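Local coordinates for protein dihydropyrimidinase (Brevibacillus agri, PDB 3SFW) that probably hydrolyses the cyclic amide bond of dihydropyrimidines, opening the ring at a centre of two zinc ions, at residues A116-Y120 and S432-V437; M125-A129 and T165-T169; I249-R253 and G307-T311; T403-E407 and N416-G420. All coordinates share one frame; numbering follows the deposited sequence.

The amidohydrolase fold of this chain pairs a TIM-type barrel with a second, mostly beta region, and the four contacts sample both parts and their junction. Interaction 1 joins the start of strand 119-124 to the hairpin between strands 422-432 and 435-439, closing a loop of chain in which the other three are nested. Within it come, in series, interaction 2 at helix 163-176, interaction 3 at helix 243-254, and interaction 4 between strands 393-403 and 422-432. Centres of interactions 2 and 3 are about 23 Å apart, those of 2 and 4 about 38 Å. None touches another, so they fasten separate places in one fold; in interaction 3 the side chain of I249 is about 13 Å from a zinc ion.

Interaction 1: A116-Y120 and S432-V437; sequences AVIDY and SRGAFV
D119 and R433 make the charged half of this contact, at the junction where strand 119-124 meets the hairpin of strands 422-432 and 435-439. The arginine grips side-on: its NH2 donates to D119 OD1 at 2.9 Å, and its NE donates to D119 OD2, also at 2.9 Å. Both oxygens use their syn lone pairs, and the carboxylate and guanidinium planes lie only 2° apart, giving a flat two-pronged salt bridge. A bend at chi3 (-66°) turns the guanidinium so that its NE edge faces the carboxylate. The pair belongs to a larger polar cluster: D119 OD2 also has a salt bridge to K382, while R433 NH2 donates to A449 O and NH1 pairs with E26.

Water carries the next link. One molecule donates to V117 O at 2.8 Å and to S432 OG at 2.8 Å, tying the loop before the strand to the start of the type I' turn S432-A435, in which R433 is the second residue.

Apolar contact fills the other side. V437 CG1 lies 4.0 Å from V117 CG2, and V437 meets I118 through paired CG2 methyls at 3.9 Å; the I118 methyl also lies 4.0 Å from S432 CB. Helix 74-83 and F443 close around these groups.

A leucine at R433 would probably cost the D119 carboxylate both prongs of the bridge and leave it leaning on K382. The buried carboxylate of D119 is probably balanced by R433 and K382 together, and the contact ties the barrel to the hairpin by directional bonds as well as by methyl packing.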
# COMPACT_ATOMS: atom_id res chain seq x y z
N ALA A 116 -20.16 -30.30 -29.88
CA ALA A 116 -19.14 -29.22 -30.01
C ALA A 116 -18.45 -29.18 -31.38
O ALA A 116 -18.19 -30.27 -31.98
CB ALA A 116 -18.05 -29.41 -28.87
N VAL A 117 -18.28 -27.98 -31.95
CA VAL A 117 -17.68 -27.83 -33.28
C VAL A 117 -16.22 -27.43 -33.16
O VAL A 117 -15.49 -27.50 -34.14
CB VAL A 117 -18.43 -26.82 -34.16
CG1 VAL A 117 -19.95 -27.17 -34.18
CG2 VAL A 117 -18.25 -25.38 -33.65
N ILE A 118 -15.81 -27.08 -31.94
CA ILE A 118 -14.39 -26.84 -31.66
C ILE A 118 -14.05 -27.46 -30.32
O ILE A 118 -14.91 -28.06 -29.65
CB ILE A 118 -14.03 -25.33 -31.64
CG1 ILE A 118 -15.10 -24.53 -30.92
CG2 ILE A 118 -13.99 -24.76 -33.05
CD1 ILE A 118 -14.78 -24.04 -29.64
N ASP A 119 -12.77 -27.42 -29.94
CA ASP A 119 -12.29 -28.23 -28.84
C ASP A 119 -12.67 -27.64 -27.49
O ASP A 119 -12.91 -26.43 -27.38
CB ASP A 119 -10.78 -28.41 -28.92
CG ASP A 119 -10.39 -29.33 -30.06
OD1 ASP A 119 -11.32 -29.78 -30.79
OD2 ASP A 119 -9.19 -29.62 -30.24
N TYR A 120 -12.73 -28.49 -26.46
CA TYR A 120 -13.26 -28.05 -25.15
C TYR A 120 -12.56 -28.80 -24.03
O TYR A 120 -12.33 -30.03 -24.13
CB TYR A 120 -14.79 -28.25 -25.05
CG TYR A 120 -15.24 -29.68 -25.34
CD1 TYR A 120 -15.42 -30.12 -26.68
CD2 TYR A 120 -15.51 -30.58 -24.28
CE1 TYR A 120 -15.74 -31.48 -26.96
CE2 TYR A 120 -15.84 -31.91 -24.55
CZ TYR A 120 -16.00 -32.34 -25.88
OH TYR A 120 -16.33 -33.67 -26.11
N SER A 432 -9.66 -25.29 -36.95
CA SER A 432 -9.53 -26.07 -35.70
C SER A 432 -8.86 -27.41 -36.04
O SER A 432 -9.40 -28.17 -36.85
CB SER A 432 -10.90 -26.28 -35.05
OG SER A 432 -10.83 -27.25 -34.00
N ARG A 433 -7.67 -27.67 -35.51
CA ARG A 433 -6.91 -28.89 -35.89
C ARG A 433 -6.83 -29.07 -37.41
O ARG A 433 -7.02 -30.16 -37.94
CB ARG A 433 -7.47 -30.13 -35.15
CG ARG A 433 -6.95 -30.22 -33.68
CD ARG A 433 -7.52 -31.41 -32.83
NE ARG A 433 -8.95 -31.29 -32.60
CZ ARG A 433 -9.92 -31.73 -33.42
NH1 ARG A 433 -9.67 -32.62 -34.37
NH2 ARG A 433 -11.19 -31.39 -33.15
N GLY A 434 -6.56 -27.97 -38.10
CA GLY A 434 -6.26 -27.98 -39.54
C GLY A 434 -7.50 -28.07 -40.44
O GLY A 434 -7.38 -28.05 -41.66
N ALA A 435 -8.69 -28.21 -39.84
CA ALA A 435 -9.92 -28.19 -40.64
C ALA A 435 -10.64 -26.87 -40.46
O ALA A 435 -10.80 -26.39 -39.34
CB ALA A 435 -10.86 -29.39 -40.26
N PHE A 436 -11.20 -26.35 -41.55
CA PHE A 436 -11.97 -25.10 -41.44
C PHE A 436 -13.24 -25.34 -40.63
O PHE A 436 -13.92 -26.37 -40.84
CB PHE A 436 -12.36 -24.59 -42.81
CG PHE A 436 -11.25 -23.88 -43.53
CD1 PHE A 436 -10.57 -24.52 -44.56
CD2 PHE A 436 -10.91 -22.57 -43.18
CE1 PHE A 436 -9.52 -23.87 -45.20
CE2 PHE A 436 -9.90 -21.91 -43.82
CZ PHE A 436 -9.22 -22.54 -44.85
N VAL A 437 -13.54 -24.39 -39.74
CA VAL A 437 -14.83 -24.36 -38.99
C VAL A 437 -15.67 -23.22 -39.58
O VAL A 437 -16.89 -23.35 -39.82
CB VAL A 437 -14.58 -24.09 -37.46
CG1 VAL A 437 -15.96 -24.07 -36.66
CG2 VAL A 437 -13.64 -25.22 -36.89
O HOH W 1 -13.04 -28.90 -34.37

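Interaction 2: M125-A129 and T165-T169; sequences MVSDA and TLFKT
A129 and T165 bring the loop after strand 119-124 against helix 163-176, their CA atoms 5.0 Å apart. On the tight side, A129 CB rests on K168 CB at 3.7 Å, so the small methyl lets the helix come close. T165 OG1 presses on D128 CA at 3.4 Å. Deeper in, V126 CG1 lies 3.6 Å from T169 OG1, the two side chains sliding past each other in opposite directions. That hydroxyl is already engaged: with chi1 at -62° it folds back beside its own backbone N and donates to T165 O at 2.7 Å. The same carbonyl takes the backbone N of T169 from the opposite face of its plane.

The other side of the contact is wet. One water accepts from A129 N and lies 2.9 Å from T165 OG1, and another lies 2.7 Å from T165 OG1, between it and S127 O. A third donates to A129 O and accepts from K168 NZ, at the end of an extended lysine that also forms a salt bridge with E164. Y192 of a second subunit packs on K168.

An alanine at T169 would probably cost T165 O its hydroxyl donor and open a gap beside V126 CG1. Across this barrel loop-to-helix seam, then, direct touching is by carbon and hydroxyl surfaces, while the polar backbone of the loop reaches the helix through water.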
# COMPACT_ATOMS: atom_id res chain seq x y z
N MET A 125 -16.48 -27.67 -10.55
CA MET A 125 -16.98 -27.01 -9.31
C MET A 125 -16.80 -27.89 -8.08
O MET A 125 -17.10 -29.08 -8.13
CB MET A 125 -18.45 -26.68 -9.48
CG MET A 125 -19.11 -26.22 -8.16
SD MET A 125 -20.88 -25.96 -8.60
CE MET A 125 -21.54 -25.93 -6.92
N VAL A 126 -16.27 -27.33 -7.01
CA VAL A 126 -16.23 -28.06 -5.69
C VAL A 126 -17.21 -27.34 -4.75
O VAL A 126 -17.10 -26.12 -4.57
CB VAL A 126 -14.80 -28.09 -5.10
CG1 VAL A 126 -14.76 -28.83 -3.75
CG2 VAL A 126 -13.86 -28.78 -6.09
N SER A 127 -18.24 -28.07 -4.29
CA SER A 127 -19.28 -27.50 -3.38
C SER A 127 -18.89 -27.77 -1.95
O SER A 127 -19.34 -27.08 -1.05
CB SER A 127 -20.69 -28.11 -3.60
OG SER A 127 -20.69 -29.21 -4.54
N ASP A 128 -18.17 -28.87 -1.72
CA ASP A 128 -17.67 -29.15 -0.40
C ASP A 128 -16.58 -30.20 -0.37
O ASP A 128 -16.43 -31.00 -1.28
CB ASP A 128 -18.80 -29.46 0.57
CG ASP A 128 -19.11 -30.92 0.64
OD1 ASP A 128 -18.86 -31.54 1.69
OD2 ASP A 128 -19.58 -31.43 -0.38
N ALA A 129 -15.66 -30.02 0.57
CA ALA A 129 -14.40 -30.76 0.48
C ALA A 129 -14.34 -31.88 1.55
O ALA A 129 -13.36 -32.01 2.29
CB ALA A 129 -13.22 -29.78 0.63
N THR A 165 -14.26 -25.28 2.94
CA THR A 165 -14.18 -25.90 1.62
C THR A 165 -13.06 -25.29 0.79
O THR A 165 -12.29 -26.01 0.14
CB THR A 165 -15.53 -25.82 0.90
OG1 THR A 165 -16.44 -26.68 1.59
CG2 THR A 165 -15.40 -26.29 -0.52
N LEU A 166 -12.95 -23.97 0.80
CA LEU A 166 -11.98 -23.31 -0.07
C LEU A 166 -10.57 -23.63 0.41
O LEU A 166 -9.69 -23.97 -0.38
CB LEU A 166 -12.24 -21.78 -0.14
CG LEU A 166 -11.13 -20.97 -0.84
CD1 LEU A 166 -10.94 -21.48 -2.29
CD2 LEU A 166 -11.50 -19.48 -0.82
N PHE A 167 -10.34 -23.61 1.72
CA PHE A 167 -8.96 -23.87 2.21
C PHE A 167 -8.52 -25.33 1.97
O PHE A 167 -7.42 -25.58 1.48
CB PHE A 167 -8.88 -23.55 3.71
CG PHE A 167 -7.48 -23.55 4.24
CD1 PHE A 167 -7.17 -24.28 5.38
CD2 PHE A 167 -6.47 -22.80 3.63
CE1 PHE A 167 -5.87 -24.27 5.91
CE2 PHE A 167 -5.17 -22.78 4.13
CZ PHE A 167 -4.87 -23.49 5.31
N LYS A 168 -9.39 -26.27 2.30
CA LYS A 168 -9.14 -27.69 2.00
C LYS A 168 -8.90 -27.94 0.51
O LYS A 168 -8.00 -28.72 0.15
CB LYS A 168 -10.31 -28.53 2.52
CG LYS A 168 -10.30 -28.63 4.03
CD LYS A 168 -11.48 -29.51 4.47
CE LYS A 168 -11.36 -29.89 5.94
NZ LYS A 168 -12.45 -30.88 6.29
N THR A 169 -9.66 -27.24 -0.34
CA THR A 169 -9.54 -27.46 -1.78
C THR A 169 -8.19 -26.93 -2.25
O THR A 169 -7.48 -27.58 -3.05
CB THR A 169 -10.68 -26.80 -2.53
OG1 THR A 169 -11.91 -27.37 -2.12
CG2 THR A 169 -10.52 -26.97 -4.06
O HOH W 2 -18.88 -25.43 1.55
O HOH W 3 -12.47 -33.20 4.55
O HOH W 4 -15.83 -28.99 3.19

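Interaction 3: I249-R253 and G307-T311; sequences IAEAR and GILQT
R253 N donates to I249 O at 2.9 Å, the helical bond that sets these two residues one turn apart on helix 243-254, both facing the loop 307-311. This is packing of the TIM-type barrel of the amidohydrolases: an outer helix lies against the chain that runs from helix 295-305 into the barrel strand 311-312.

The arginine does the polar work. Its CD passes 3.6 Å from I308 O, and a bend at chi3 (59°) swings the guanidinium along the loop, where NH2 comes 3.4 Å from G307 O at an angle too poor for a hydrogen bond. The amide of Q310 arrives from the opposite direction and lies over one face of the guanidinium, the two planes 23° apart. R253 NH1 donates to the carbonyl of V259 on the neighbouring barrel strand. With the helical arginine held by strand 258-263 while it touches the loop, three pieces of the barrel meet at one side chain.

The rest is apolar. I249 CD1 meets L309 CD2 at 4.2 Å, the two side chains crossing at about a right angle, and I249 CG2 rests on I308 O at 3.6 Å. L309 carries on into helix 295-305, touching L300 and A303. At the outer end a third subunit arrives: its E254 packs on both A250 and I308, so this edge of the seam is also part of the assembly. Between those two residues, A250 CB sits 3.8 Å from I308 CG2.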
# COMPACT_ATOMS: atom_id res chain seq x y z
N ILE A 249 -4.91 -8.15 -5.85
CA ILE A 249 -4.18 -9.11 -6.70
C ILE A 249 -2.78 -8.57 -6.94
O ILE A 249 -1.78 -9.30 -6.82
CB ILE A 249 -4.92 -9.38 -8.03
CG1 ILE A 249 -6.15 -10.24 -7.74
CG2 ILE A 249 -4.02 -10.18 -9.04
CD1 ILE A 249 -7.20 -10.24 -8.91
N ALA A 250 -2.69 -7.26 -7.22
CA ALA A 250 -1.34 -6.66 -7.41
C ALA A 250 -0.46 -6.76 -6.17
O ALA A 250 0.75 -7.09 -6.29
CB ALA A 250 -1.43 -5.20 -7.89
N GLU A 251 -1.03 -6.51 -4.99
CA GLU A 251 -0.26 -6.67 -3.73
C GLU A 251 0.19 -8.10 -3.52
O GLU A 251 1.34 -8.34 -3.12
CB GLU A 251 -1.10 -6.34 -2.48
CG GLU A 251 -1.77 -5.05 -2.41
CD GLU A 251 -2.82 -5.07 -1.27
OE1 GLU A 251 -2.61 -5.86 -0.27
OE2 GLU A 251 -3.83 -4.31 -1.40
N ALA A 252 -0.72 -9.07 -3.76
CA ALA A 252 -0.38 -10.49 -3.62
C ALA A 252 0.78 -10.87 -4.57
O ALA A 252 1.74 -11.54 -4.17
CB ALA A 252 -1.59 -11.39 -3.92
N ARG A 253 0.74 -10.37 -5.80
CA ARG A 253 1.76 -10.78 -6.76
C ARG A 253 3.13 -10.14 -6.40
O ARG A 253 4.17 -10.74 -6.62
CB ARG A 253 1.32 -10.41 -8.18
CG ARG A 253 0.15 -11.32 -8.65
CD ARG A 253 -0.37 -10.94 -10.05
NE ARG A 253 0.70 -11.01 -11.06
CZ ARG A 253 1.03 -12.09 -11.79
NH1 ARG A 253 0.45 -13.28 -11.58
NH2 ARG A 253 1.98 -11.99 -12.70
N GLY A 307 0.42 -6.53 -16.67
CA GLY A 307 0.62 -7.98 -16.32
C GLY A 307 0.08 -8.39 -14.95
O GLY A 307 0.45 -9.44 -14.43
N ILE A 308 -0.71 -7.52 -14.33
CA ILE A 308 -1.36 -7.82 -13.03
C ILE A 308 -2.60 -8.76 -13.22
O ILE A 308 -2.83 -9.62 -12.38
CB ILE A 308 -1.83 -6.50 -12.35
CG1 ILE A 308 -0.59 -5.67 -11.97
CG2 ILE A 308 -2.69 -6.78 -11.08
CD1 ILE A 308 -0.83 -4.16 -11.73
N LEU A 309 -3.31 -8.59 -14.32
CA LEU A 309 -4.30 -9.58 -14.83
C LEU A 309 -3.72 -10.23 -16.06
O LEU A 309 -2.99 -9.55 -16.83
CB LEU A 309 -5.60 -8.87 -15.25
CG LEU A 309 -6.28 -8.19 -14.04
CD1 LEU A 309 -7.52 -7.47 -14.59
CD2 LEU A 309 -6.71 -9.22 -12.93
N GLN A 310 -3.93 -11.55 -16.20
CA GLN A 310 -3.20 -12.31 -17.27
C GLN A 310 -4.09 -12.80 -18.42
O GLN A 310 -3.58 -13.16 -19.49
CB GLN A 310 -2.44 -13.50 -16.68
CG GLN A 310 -1.30 -13.11 -15.71
CD GLN A 310 -1.84 -12.60 -14.36
OE1 GLN A 310 -1.37 -11.58 -13.82
NE2 GLN A 310 -2.85 -13.26 -13.86
N THR A 311 -5.41 -12.84 -18.22
CA THR A 311 -6.31 -13.49 -19.21
C THR A 311 -7.63 -12.72 -19.36
O THR A 311 -8.04 -11.96 -18.47
CB THR A 311 -6.70 -14.94 -18.81
OG1 THR A 311 -7.41 -14.87 -17.54
CG2 THR A 311 -5.44 -15.82 -18.67

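Interaction 4: T403-E407 and N416-G420; sequences TISVE and NPFEG
G420 N donates to I404 O at 2.9 Å, nearly straight on to the carbonyl, just where N416-E419 completes a type I beta turn. The turn lies in the connection between strands 393-403 and 422-432, antiparallel neighbours in the sheet, so the bond draws the two ends of that connection together. G420 has a phi of 85°, and at its backbone angles a side chain would jam against the carbonyl of E419.

E419 supplies the side-chain clamp. Its chain bends at chi2 (68°), folding the carboxylate back over the partner segment, where each oxygen finds its own donor. OE2 takes S405 OG at 2.6 Å and OE1 takes V406 N at 2.8 Å, the latter bond close to linear. Both are met on the syn side, the donors slightly out of the carboxylate plane. S405 OG also accepts from E407 N at 3.1 Å, forming an ST turn, so the hydroxyl passes the grip of the carboxylate on to the next bend of the chain.

On the inner side I404 faces N416 and F418. Its CG2 sits about evenly from the amide atoms of N416, with OD1 at 3.5 Å, and touches F418 CB at 3.9 Å, the isoleucine and phenylalanine lying side by side and pointing the same way. I348 of helix 345-354 packs on both of them. The amide of N416 is held from both ends: ND2 donates to H409 and D344, while OD1 accepts from F418 N at 2.8 Å, in the carbonyl plane, as an Asx turn.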
# COMPACT_ATOMS: atom_id res chain seq x y z
N THR A 403 -20.64 -3.04 -37.16
CA THR A 403 -21.41 -2.77 -35.95
C THR A 403 -21.80 -4.11 -35.33
O THR A 403 -22.27 -5.00 -36.01
CB THR A 403 -22.69 -2.05 -36.32
OG1 THR A 403 -22.32 -0.80 -36.91
CG2 THR A 403 -23.55 -1.81 -35.10
N ILE A 404 -21.56 -4.27 -34.04
CA ILE A 404 -22.02 -5.51 -33.38
C ILE A 404 -23.55 -5.49 -33.29
O ILE A 404 -24.13 -4.50 -32.79
CB ILE A 404 -21.39 -5.64 -31.98
CG1 ILE A 404 -19.87 -5.85 -32.15
CG2 ILE A 404 -21.98 -6.88 -31.24
CD1 ILE A 404 -19.11 -6.02 -30.81
N SER A 405 -24.18 -6.60 -33.63
CA SER A 405 -25.63 -6.65 -33.58
C SER A 405 -26.19 -8.05 -33.39
O SER A 405 -25.69 -9.00 -33.99
CB SER A 405 -26.20 -6.10 -34.90
OG SER A 405 -27.60 -5.92 -34.73
N VAL A 406 -27.33 -8.15 -32.69
CA VAL A 406 -28.10 -9.40 -32.64
C VAL A 406 -28.49 -9.85 -34.06
O VAL A 406 -28.65 -11.06 -34.32
CB VAL A 406 -29.35 -9.26 -31.74
CG1 VAL A 406 -30.38 -8.21 -32.32
CG2 VAL A 406 -29.99 -10.65 -31.45
N GLU A 407 -28.61 -8.88 -34.98
CA GLU A 407 -28.99 -9.20 -36.36
C GLU A 407 -27.96 -10.05 -37.09
O GLU A 407 -28.30 -10.73 -38.06
CB GLU A 407 -29.27 -7.94 -37.18
CG GLU A 407 -30.33 -7.04 -36.56
CD GLU A 407 -31.70 -7.71 -36.40
OE1 GLU A 407 -32.45 -7.30 -35.48
OE2 GLU A 407 -32.04 -8.61 -37.22
N ASN A 416 -27.98 -8.74 -27.98
CA ASN A 416 -26.53 -8.66 -27.78
C ASN A 416 -26.26 -7.45 -26.91
O ASN A 416 -26.75 -6.34 -27.21
CB ASN A 416 -25.87 -8.50 -29.14
CG ASN A 416 -24.35 -8.64 -29.07
OD1 ASN A 416 -23.70 -7.85 -28.39
ND2 ASN A 416 -23.81 -9.64 -29.75
N PRO A 417 -25.54 -7.64 -25.79
CA PRO A 417 -25.33 -6.51 -24.87
C PRO A 417 -24.45 -5.41 -25.44
O PRO A 417 -24.44 -4.30 -24.91
CB PRO A 417 -24.68 -7.17 -23.63
CG PRO A 417 -23.93 -8.39 -24.23
CD PRO A 417 -24.81 -8.86 -25.39
N PHE A 418 -23.73 -5.72 -26.52
CA PHE A 418 -22.96 -4.74 -27.23
C PHE A 418 -23.67 -4.16 -28.46
O PHE A 418 -23.03 -3.59 -29.33
CB PHE A 418 -21.59 -5.35 -27.65
CG PHE A 418 -20.88 -6.04 -26.51
CD1 PHE A 418 -20.38 -5.30 -25.43
CD2 PHE A 418 -20.80 -7.46 -26.46
CE1 PHE A 418 -19.74 -5.95 -24.32
CE2 PHE A 418 -20.17 -8.11 -25.36
CZ PHE A 418 -19.64 -7.37 -24.31
N GLU A 419 -24.99 -4.34 -28.53
CA GLU A 419 -25.78 -3.82 -29.64
C GLU A 419 -25.38 -2.40 -30.04
O GLU A 419 -25.42 -1.48 -29.23
CB GLU A 419 -27.27 -3.90 -29.29
CG GLU A 419 -28.18 -3.60 -30.52
CD GLU A 419 -28.11 -4.68 -31.56
OE1 GLU A 419 -28.10 -5.88 -31.17
OE2 GLU A 419 -28.18 -4.32 -32.78
N GLY A 420 -25.09 -2.21 -31.32
CA GLY A 420 -24.74 -0.87 -31.86
C GLY A 420 -23.28 -0.49 -31.72
O GLY A 420 -22.87 0.55 -32.23